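Local coordinates for protein PduO-type ATP--cob(I)alamin adenosyltransferase (Sulfolobus tokodaii, PDB 1WOZ) that probably transfers the adenosyl group of ATP to cob(I)alamin, as a trimeric, mostly helical enzyme of the PduO type, at residues Asp32-Phe37 against Val59-Ile64; Phe40-Ile45 against Asp53-Gln58. All blocks are in the same frame, centred on the assembly; numbering follows the deposited sequence.

Interaction 1: residues Asp32-Phe37 against Val59-Ile64; sequences DELNSF and VELFEI. With POG ((20S)-2,5,8,11,14,17-hexamethyl-3,6,9,12,15,18-hexaoxahenicosane-1,20-diol), chain B.
N35 of helix 23-44 reaches across to L61 and F62 of helix 48-69, and its side chain is a worked example of one residue serving two neighbours. The two helices run antiparallel, their local axes 10.1 Å apart and 175° between directions. With CG swung away from the backbone N (chi1 -150°), the N35 chain leaves its own helix for the other. N35 CB rests on L61 CD1 at 3.9 Å, and N35 CG lies equally near that methyl. At the tip the amide splits its contacts: N35 OD1 lies 3.7 Å from L61 CD1, whereas N35 ND2 makes a tight, non-bonded contact of 3.0 Å with F62 CE1. The latter approach is oblique to the ring, with the amide and ring planes 63° apart. L61 and N35 run past one another head to tail, and L34 CG adds a second apolar surface 4.0 Å from L61 CD1.

One face of the F62 ring carries the bound polyether, whose C1 sits 4.1 Å above the ring plane over its centre. Y171 of the second subunit also meets F62, and R118 of that subunit forms a salt bridge with D32. The arrangement is thus an antiparallel pair within a helical bundle, opening at D32, N35 and L61 into a ligand pocket at a subunit interface, consistent with the interfacial active sites of PduO-type adenosyltransferases.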
loop_
_atom_site.group_PDB
_atom_site.type_symbol
_atom_site.label_atom_id
_atom_site.label_comp_id
_atom_site.label_asym_id
_atom_site.label_seq_id
_atom_site.Cartn_x
_atom_site.Cartn_y
_atom_site.Cartn_z
ATOM N N ASP A 32 -6.744 -1.130 -10.100
ATOM C CA ASP A 32 -6.489 0.311 -9.979
ATOM C C ASP A 32 -5.390 0.583 -8.924
ATOM O O ASP A 32 -4.500 1.418 -9.134
ATOM C CB ASP A 32 -7.798 1.035 -9.611
ATOM C CG ASP A 32 -7.606 2.533 -9.375
ATOM O OD1 ASP A 32 -6.881 3.189 -10.144
ATOM O OD2 ASP A 32 -8.199 3.061 -8.417
ATOM N N GLU A 33 -5.456 -0.112 -7.791
ATOM C CA GLU A 33 -4.438 0.085 -6.761
ATOM C C GLU A 33 -3.068 -0.281 -7.345
ATOM O O GLU A 33 -2.094 0.454 -7.195
ATOM C CB GLU A 33 -4.760 -0.758 -5.511
ATOM C CG GLU A 33 -3.749 -0.502 -4.380
ATOM C CD GLU A 33 -4.048 -1.246 -3.078
ATOM O OE1 GLU A 33 -5.106 -1.889 -2.965
ATOM O OE2 GLU A 33 -3.215 -1.167 -2.146
ATOM N N LEU A 34 -2.981 -1.420 -8.022
ATOM C CA LEU A 34 -1.711 -1.802 -8.646
ATOM C C LEU A 34 -1.276 -0.742 -9.678
ATOM O O LEU A 34 -0.120 -0.307 -9.703
ATOM C CB LEU A 34 -1.849 -3.173 -9.331
ATOM C CG LEU A 34 -0.681 -3.597 -10.250
ATOM C CD1 LEU A 34 0.630 -3.698 -9.449
ATOM C CD2 LEU A 34 -0.996 -4.972 -10.878
ATOM N N ASN A 35 -2.216 -0.310 -10.513
ATOM C CA ASN A 35 -1.924 0.678 -11.548
ATOM C C ASN A 35 -1.386 1.981 -10.932
ATOM O O ASN A 35 -0.491 2.633 -11.489
ATOM C CB ASN A 35 -3.216 0.948 -12.358
ATOM C CG ASN A 35 -2.938 1.337 -13.811
ATOM O OD1 ASN A 35 -1.813 1.247 -14.294
ATOM N ND2 ASN A 35 -3.977 1.770 -14.506
ATOM N N SER A 36 -1.934 2.360 -9.775
ATOM C CA SER A 36 -1.509 3.587 -9.108
ATOM C C SER A 36 -0.097 3.423 -8.548
ATOM O O SER A 36 0.723 4.344 -8.666
ATOM C CB SER A 36 -2.511 3.972 -8.014
ATOM O OG SER A 36 -3.798 4.217 -8.605
ATOM N N PHE A 37 0.211 2.269 -7.945
ATOM C CA PHE A 37 1.600 2.071 -7.482
ATOM C C PHE A 37 2.563 2.091 -8.687
ATOM O O PHE A 37 3.694 2.595 -8.596
ATOM C CB PHE A 37 1.746 0.748 -6.704
ATOM C CG PHE A 37 1.390 0.867 -5.230
ATOM C CD1 PHE A 37 2.282 1.438 -4.327
ATOM C CD2 PHE A 37 0.136 0.463 -4.767
ATOM C CE1 PHE A 37 1.930 1.614 -2.972
ATOM C CE2 PHE A 37 -0.243 0.635 -3.423
ATOM C CZ PHE A 37 0.658 1.216 -2.514
ATOM N N VAL A 59 -1.450 0.828 -19.479
ATOM C CA VAL A 59 -2.476 0.789 -20.515
ATOM C C VAL A 59 -3.088 -0.621 -20.518
ATOM O O VAL A 59 -4.319 -0.773 -20.557
ATOM C CB VAL A 59 -1.856 1.082 -21.896
ATOM C CG1 VAL A 59 -2.867 0.752 -23.005
ATOM C CG2 VAL A 59 -1.404 2.553 -21.956
ATOM N N GLU A 60 -2.231 -1.645 -20.468
ATOM C CA GLU A 60 -2.713 -3.029 -20.493
ATOM C C GLU A 60 -3.528 -3.410 -19.264
ATOM O O GLU A 60 -4.405 -4.283 -19.353
ATOM C CB GLU A 60 -1.546 -4.006 -20.764
ATOM C CG GLU A 60 -0.889 -3.695 -22.116
ATOM C CD GLU A 60 0.269 -4.611 -22.515
ATOM O OE1 GLU A 60 0.789 -5.402 -21.689
ATOM O OE2 GLU A 60 0.663 -4.518 -23.690
ATOM N N LEU A 61 -3.281 -2.754 -18.127
ATOM C CA LEU A 61 -4.107 -3.027 -16.950
ATOM C C LEU A 61 -5.516 -2.491 -17.251
ATOM O O LEU A 61 -6.518 -3.059 -16.801
ATOM C CB LEU A 61 -3.547 -2.356 -15.675
ATOM C CG LEU A 61 -2.241 -3.003 -15.175
ATOM C CD1 LEU A 61 -1.826 -2.382 -13.852
ATOM C CD2 LEU A 61 -2.445 -4.521 -14.984
ATOM N N PHE A 62 -5.608 -1.388 -17.996
ATOM C CA PHE A 62 -6.948 -0.890 -18.353
ATOM C C PHE A 62 -7.580 -1.887 -19.328
ATOM O O PHE A 62 -8.778 -2.143 -19.276
ATOM C CB PHE A 62 -6.888 0.501 -18.998
ATOM C CG PHE A 62 -6.924 1.626 -18.000
ATOM C CD1 PHE A 62 -5.755 2.135 -17.454
ATOM C CD2 PHE A 62 -8.149 2.146 -17.569
ATOM C CE1 PHE A 62 -5.799 3.149 -16.484
ATOM C CE2 PHE A 62 -8.191 3.159 -16.601
ATOM C CZ PHE A 62 -7.004 3.654 -16.064
ATOM N N GLU A 63 -6.780 -2.461 -20.227
ATOM C CA GLU A 63 -7.343 -3.448 -21.147
ATOM C C GLU A 63 -7.823 -4.686 -20.387
ATOM O O GLU A 63 -8.863 -5.286 -20.723
ATOM C CB GLU A 63 -6.309 -3.825 -22.211
ATOM C CG GLU A 63 -5.998 -2.653 -23.132
ATOM C CD GLU A 63 -5.105 -3.019 -24.309
ATOM O OE1 GLU A 63 -5.200 -2.331 -25.340
ATOM O OE2 GLU A 63 -4.296 -3.962 -24.208
ATOM N N ILE A 64 -7.079 -5.065 -19.351
ATOM C CA ILE A 64 -7.465 -6.207 -18.528
ATOM C C ILE A 64 -8.793 -5.887 -17.857
ATOM O O ILE A 64 -9.684 -6.742 -17.769
ATOM C CB ILE A 64 -6.372 -6.517 -17.438
ATOM C CG1 ILE A 64 -5.158 -7.138 -18.118
ATOM C CG2 ILE A 64 -6.964 -7.361 -16.307
ATOM C CD1 ILE A 64 -3.998 -7.454 -17.184
HETATM O OH POG B . -8.818 1.084 -13.204
HETATM C C2 POG B . -8.425 -0.230 -13.610
HETATM C C1 POG B . -7.024 -0.287 -14.097
HETATM C C3 POG B . -9.330 -0.652 -14.662
HETATM O O2 POG B . -10.653 -0.167 -14.420
HETATM C C5 POG B . -11.347 -0.028 -15.676
#

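Interaction 2: residues Phe40-Ile45 against Asp53-Gln58; sequences FAISKI and DLERVQ
Residues 40-44 and 53-58 belong to antiparallel helices whose local axes approach to 10.2 Å and cross at -161°, with I42 and L54 nearest in register at 6.8 Å between their CA atoms. I42 shows how a single branched residue can fill such an interface. Its CG1 lies beside the backbone N (chi1 -68°), opposite the carbonyl carbon, and from there the longer branch runs out against helix 48-69. I42 CG1 presses on L54 CB at 3.5 Å, closer than carbon atoms usually pack, as the two side chains pass each other pointing opposite ways.

Farther along the same branch, I42 CD1 touches the aliphatic part of E55, 3.7 Å from its CG, with the two chains crossing at about a right angle. The same methyl meets Q58 OE1 at 3.4 Å. On the shorter branch, I42 CG2 comes near the carboxylate of E55, 4.0 Å from OE2. One turn on, I45 CD1 meets L54 CD1 at 3.9 Å; these side chains also cross nearly at right angles. L54 is therefore in contact with both isoleucines, and beyond them it packs on L153 and M156 of helix 140-163.

The polar end of Q58 is held from elsewhere: NE2 is hydrogen-bonded to P105 O of the second subunit. K51, in the first turn of helix 48-69, bonds to I42 O near the end of helix 23-44. Across the two segments themselves the chemistry is mainly apolar, with the aliphatic carbons of E55 and the amide oxygen of Q58 bordering I42; the lack of polar pairing implies that cohesion comes from dispersion and the burial of hydrocarbon, while directional bonds tie the surroundings together.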
loop_
_atom_site.group_PDB
_atom_site.type_symbol
_atom_site.label_atom_id
_atom_site.label_comp_id
_atom_site.label_asym_id
_atom_site.label_seq_id
_atom_site.Cartn_x
_atom_site.Cartn_y
_atom_site.Cartn_z
ATOM N N PHE A 40 3.278 5.516 -9.495
ATOM C CA PHE A 40 4.215 6.075 -8.502
ATOM C C PHE A 40 5.651 5.608 -8.821
ATOM O O PHE A 40 6.592 6.406 -8.826
ATOM C CB PHE A 40 3.777 5.658 -7.073
ATOM C CG PHE A 40 4.683 6.168 -5.964
ATOM C CD1 PHE A 40 5.186 5.291 -5.004
ATOM C CD2 PHE A 40 5.012 7.520 -5.867
ATOM C CE1 PHE A 40 6.002 5.746 -3.956
ATOM C CE2 PHE A 40 5.832 7.988 -4.821
ATOM C CZ PHE A 40 6.323 7.098 -3.870
ATOM N N ALA A 41 5.828 4.330 -9.138
ATOM C CA ALA A 41 7.174 3.828 -9.486
ATOM C C ALA A 41 7.739 4.597 -10.702
ATOM O O ALA A 41 8.924 4.987 -10.728
ATOM C CB ALA A 41 7.110 2.378 -9.816
ATOM N N ILE A 42 6.898 4.796 -11.719
ATOM C CA ILE A 42 7.328 5.547 -12.897
ATOM C C ILE A 42 7.797 6.953 -12.504
ATOM O O ILE A 42 8.844 7.413 -12.965
ATOM C CB ILE A 42 6.184 5.660 -13.946
ATOM C CG1 ILE A 42 5.900 4.279 -14.544
ATOM C CG2 ILE A 42 6.567 6.692 -15.066
ATOM C CD1 ILE A 42 4.590 4.202 -15.359
ATOM N N SER A 43 7.049 7.639 -11.642
ATOM C CA SER A 43 7.450 8.988 -11.240
ATOM C C SER A 43 8.781 9.014 -10.465
ATOM O O SER A 43 9.437 10.051 -10.386
ATOM C CB SER A 43 6.361 9.658 -10.379
ATOM O OG SER A 43 6.369 9.178 -9.032
ATOM N N LYS A 44 9.191 7.883 -9.909
ATOM C CA LYS A 44 10.422 7.828 -9.107
ATOM C C LYS A 44 11.627 7.222 -9.840
ATOM O O LYS A 44 12.731 7.188 -9.307
ATOM C CB LYS A 44 10.179 6.992 -7.841
ATOM C CG LYS A 44 9.072 7.488 -6.923
ATOM C CD LYS A 44 9.456 8.777 -6.252
ATOM C CE LYS A 44 10.606 8.576 -5.269
ATOM N NZ LYS A 44 10.974 9.864 -4.600
ATOM N N ILE A 45 11.414 6.749 -11.049
ATOM C CA ILE A 45 12.456 6.092 -11.842
ATOM C C ILE A 45 12.905 7.020 -12.974
ATOM O O ILE A 45 12.089 7.478 -13.777
ATOM C CB ILE A 45 11.886 4.761 -12.429
ATOM C CG1 ILE A 45 11.746 3.723 -11.308
ATOM C CG2 ILE A 45 12.762 4.222 -13.539
ATOM C CD1 ILE A 45 10.881 2.516 -11.750
ATOM N N ASP A 53 8.365 0.769 -20.516
ATOM C CA ASP A 53 7.764 -0.534 -20.242
ATOM C C ASP A 53 6.600 -0.440 -19.258
ATOM O O ASP A 53 5.538 -1.037 -19.477
ATOM C CB ASP A 53 8.812 -1.514 -19.686
ATOM C CG ASP A 53 9.823 -1.952 -20.750
ATOM O OD1 ASP A 53 9.479 -1.864 -21.953
ATOM O OD2 ASP A 53 10.930 -2.381 -20.381
ATOM N N LEU A 54 6.811 0.289 -18.165
ATOM C CA LEU A 54 5.771 0.434 -17.150
ATOM C C LEU A 54 4.553 1.190 -17.690
ATOM O O LEU A 54 3.416 0.873 -17.338
ATOM C CB LEU A 54 6.343 1.136 -15.910
ATOM C CG LEU A 54 7.333 0.267 -15.118
ATOM C CD1 LEU A 54 8.047 1.134 -14.088
ATOM C CD2 LEU A 54 6.600 -0.908 -14.461
ATOM N N GLU A 55 4.779 2.191 -18.537
ATOM C CA GLU A 55 3.645 2.925 -19.098
ATOM C C GLU A 55 2.795 2.000 -19.959
ATOM O O GLU A 55 1.573 2.130 -19.967
ATOM C CB GLU A 55 4.117 4.162 -19.881
ATOM C CG GLU A 55 4.464 5.312 -18.926
ATOM C CD GLU A 55 5.308 6.403 -19.551
ATOM O OE1 GLU A 55 5.737 6.233 -20.707
ATOM O OE2 GLU A 55 5.555 7.429 -18.870
ATOM N N ARG A 56 3.424 1.055 -20.660
ATOM C CA ARG A 56 2.668 0.092 -21.472
ATOM C C ARG A 56 1.851 -0.828 -20.555
ATOM O O ARG A 56 0.695 -1.173 -20.859
ATOM C CB ARG A 56 3.605 -0.741 -22.361
ATOM C CG ARG A 56 2.933 -1.988 -22.962
ATOM C CD ARG A 56 3.784 -2.562 -24.092
ATOM N NE ARG A 56 3.227 -3.806 -24.613
ATOM C CZ ARG A 56 3.736 -4.455 -25.656
ATOM N NH1 ARG A 56 4.810 -3.968 -26.273
ATOM N NH2 ARG A 56 3.171 -5.571 -26.087
ATOM N N VAL A 57 2.448 -1.248 -19.444
ATOM C CA VAL A 57 1.717 -2.075 -18.494
ATOM C C VAL A 57 0.445 -1.348 -17.985
ATOM O O VAL A 57 -0.605 -1.958 -17.853
ATOM C CB VAL A 57 2.590 -2.445 -17.245
ATOM C CG1 VAL A 57 1.720 -3.142 -16.186
ATOM C CG2 VAL A 57 3.737 -3.392 -17.665
ATOM N N GLN A 58 0.542 -0.057 -17.684
ATOM C CA GLN A 58 -0.635 0.671 -17.195
ATOM C C GLN A 58 -1.788 0.639 -18.215
ATOM O O GLN A 58 -2.953 0.450 -17.864
ATOM C CB GLN A 58 -0.286 2.117 -16.897
ATOM C CG GLN A 58 0.751 2.314 -15.809
ATOM C CD GLN A 58 0.787 3.760 -15.403
ATOM O OE1 GLN A 58 1.283 4.601 -16.135
ATOM N NE2 GLN A 58 0.215 4.063 -14.241
#

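Interactions 1 and 2 are successive levels of one helical hairpin, their centres 11 Å apart, and both join helix 23-44 to helix 48-69. Interaction 2 lies nearer the turn between the helices, interaction 1 farther from it. Both are buried, although E55 is partly exposed at the border of interaction 2. Leucine packing occurs at both levels, joined near the turn by isoleucine, whereas the aromatic ring and the bound polyether belong to interaction 1 alone. N35 O and Q58 NE2, 3.2 Å apart in a probable hydrogen bond, connect the two levels directly. Each level also touches the second subunit, so the hairpin contributes to trimer assembly at both.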